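Local coordinates for enoyl-CoA hydratase/isomerase family protein (Ruegeria pomeroyi, PDB 3L3S) that belongs to the crotonase superfamily and probably acts as a hydro-lyase on acyl-CoA substrates, as enoyl-CoA hydratases do in fatty acid metabolism, at residues 215-218 with 219-223. Numbering follows the deposited sequence.
Sequences RGLE and TLNRH
Arg215 to Glu218 and Thr219 to His223 are consecutive turns of one alpha-helix, joined by four i to i+4 backbone hydrogen bonds: the amides of Thr219, Leu220, Asn221 and Arg222 donate in turn to the carbonyls of Arg215, Gly216, Leu217 and Glu218. Arg215 O accepts twice, from Thr219 N at 3.0 Å and from Thr219 OG1 at 2.7 Å, the two donors reaching it from opposite faces of the carbonyl plane. Threonine suits this buried place because its hydroxyl, set beside the backbone N (chi1 -58°), is turned back over the preceding turn and satisfied there.

On another side of the helix, Glu218 forms a salt-bridge network with Arg215 and Arg222. It runs alongside Arg222 in the same direction, its carboxylate stacked on the guanidinium with the planes 17° apart; Glu218 CG lies 3.7 Å from Arg222 NH1, over one face. The salt bridge from Glu218 OE1 to Arg222 NH1 is long, 3.9 Å, and purely electrostatic, since no N-H points at the oxygen. Glu218 OE1 also makes a long bridge to Arg215 NH1, 3.7 Å. The carboxylate probably eases the repulsion between Arg215 NH1 and Arg222 NH1, 4.0 Å apart, and a glutamine here would probably leave the two neighbouring positive charges without the carboxylate they share.

Leu217, by contrast, is buried, its apolar side chain suited to packing against Pro106 and Leu169 of a second subunit; Leu217 CD2 lies 3.9 Å from Asn221 ND2. Helix 210-223 packs by Arg215, Thr219 and Arg222 against helix 228-244, and by Leu217 and Glu218 against loops that include Pro106 and Pro104; at its end, the carbonyl of His223 accepts a hydrogen bond from Arg157 of the second subunit.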
loop_
_atom_site.group_PDB
_atom_site.type_symbol
_atom_site.label_atom_id
_atom_site.label_comp_id
_atom_site.label_asym_id
_atom_site.label_seq_id
_atom_site.Cartn_x
_atom_site.Cartn_y
_atom_site.Cartn_z
ATOM N N ARG B 215 -13.659 -18.863 -5.359
ATOM C CA ARG B 215 -12.429 -19.489 -4.883
ATOM C C ARG B 215 -11.275 -18.494 -5.111
ATOM O O ARG B 215 -10.420 -18.322 -4.251
ATOM C CB ARG B 215 -12.186 -20.789 -5.653
ATOM C CG ARG B 215 -11.156 -21.727 -5.056
ATOM C CD ARG B 215 -11.715 -22.601 -3.944
ATOM N NE ARG B 215 -10.641 -23.350 -3.294
ATOM C CZ ARG B 215 -10.113 -23.040 -2.110
ATOM N NH1 ARG B 215 -10.559 -21.992 -1.425
ATOM N NH2 ARG B 215 -9.118 -23.764 -1.619
ATOM N N GLY B 216 -11.341 -17.771 -6.228
ATOM C CA GLY B 216 -10.330 -16.785 -6.580
ATOM C C GLY B 216 -10.308 -15.553 -5.693
ATOM O O GLY B 216 -9.233 -15.060 -5.340
ATOM N N LEU B 217 -11.496 -15.079 -5.315
ATOM C CA LEU B 217 -11.639 -13.916 -4.441
ATOM C C LEU B 217 -11.213 -14.271 -3.025
ATOM O O LEU B 217 -10.513 -13.497 -2.374
ATOM C CB LEU B 217 -13.090 -13.425 -4.400
ATOM C CG LEU B 217 -13.396 -11.925 -4.549
ATOM C CD1 LEU B 217 -14.841 -11.716 -4.197
ATOM C CD2 LEU B 217 -12.527 -10.993 -3.692
ATOM N N GLU B 218 -11.625 -15.454 -2.571
ATOM C CA GLU B 218 -11.309 -15.947 -1.234
ATOM C C GLU B 218 -9.805 -16.107 -1.052
ATOM O O GLU B 218 -9.244 -15.626 -0.064
ATOM C CB GLU B 218 -12.031 -17.267 -0.971
ATOM C CG GLU B 218 -12.007 -17.733 0.472
ATOM C CD GLU B 218 -13.098 -18.737 0.766
ATOM O OE1 GLU B 218 -13.184 -19.761 0.048
ATOM O OE2 GLU B 218 -13.885 -18.489 1.706
ATOM N N THR B 219 -9.158 -16.676 -2.066
ATOM C CA THR B 219 -7.712 -16.897 -2.068
ATOM C C THR B 219 -6.953 -15.560 -2.063
ATOM O O THR B 219 -5.963 -15.428 -1.340
ATOM C CB THR B 219 -7.309 -17.766 -3.280
ATOM O OG1 THR B 219 -8.014 -19.011 -3.214
ATOM C CG2 THR B 219 -5.829 -18.052 -3.303
ATOM N N LEU B 220 -7.474 -14.566 -2.797
ATOM C CA LEU B 220 -6.869 -13.225 -2.882
ATOM C C LEU B 220 -6.834 -12.523 -1.523
ATOM O O LEU B 220 -5.799 -11.985 -1.127
ATOM C CB LEU B 220 -7.590 -12.360 -3.935
ATOM C CG LEU B 220 -7.341 -10.848 -4.116
ATOM C CD1 LEU B 220 -5.864 -10.522 -4.413
ATOM C CD2 LEU B 220 -8.241 -10.326 -5.233
ATOM N N ASN B 221 -7.953 -12.593 -0.804
ATOM C CA ASN B 221 -8.097 -11.993 0.519
ATOM C C ASN B 221 -7.177 -12.651 1.537
ATOM O O ASN B 221 -6.524 -11.961 2.328
ATOM C CB ASN B 221 -9.552 -12.088 1.002
ATOM C CG ASN B 221 -10.494 -11.202 0.210
ATOM O OD1 ASN B 221 -10.114 -10.115 -0.248
ATOM N ND2 ASN B 221 -11.732 -11.664 0.036
ATOM N N ARG B 222 -7.100 -13.979 1.475
ATOM C CA ARG B 222 -6.265 -14.763 2.374
ATOM C C ARG B 222 -4.764 -14.553 2.188
ATOM O O ARG B 222 -4.036 -14.399 3.172
ATOM C CB ARG B 222 -6.597 -16.244 2.243
ATOM C CG ARG B 222 -7.912 -16.643 2.878
ATOM C CD ARG B 222 -8.249 -18.099 2.598
ATOM N NE ARG B 222 -9.242 -18.615 3.546
ATOM C CZ ARG B 222 -10.037 -19.661 3.329
ATOM N NH1 ARG B 222 -9.985 -20.334 2.182
ATOM N NH2 ARG B 222 -10.861 -20.065 4.283
ATOM N N HIS B 223 -4.313 -14.453 0.935
ATOM C CA HIS B 223 -2.889 -14.299 0.679
ATOM C C HIS B 223 -2.287 -12.908 0.901
ATOM O O HIS B 223 -1.062 -12.763 1.031
ATOM C CB HIS B 223 -2.478 -14.964 -0.649
ATOM C CG HIS B 223 -2.753 -14.159 -1.879
ATOM N ND1 HIS B 223 -2.355 -12.848 -2.022
ATOM C CD2 HIS B 223 -3.350 -14.499 -3.043
ATOM C CE1 HIS B 223 -2.697 -12.414 -3.220
ATOM N NE2 HIS B 223 -3.302 -13.398 -3.861
#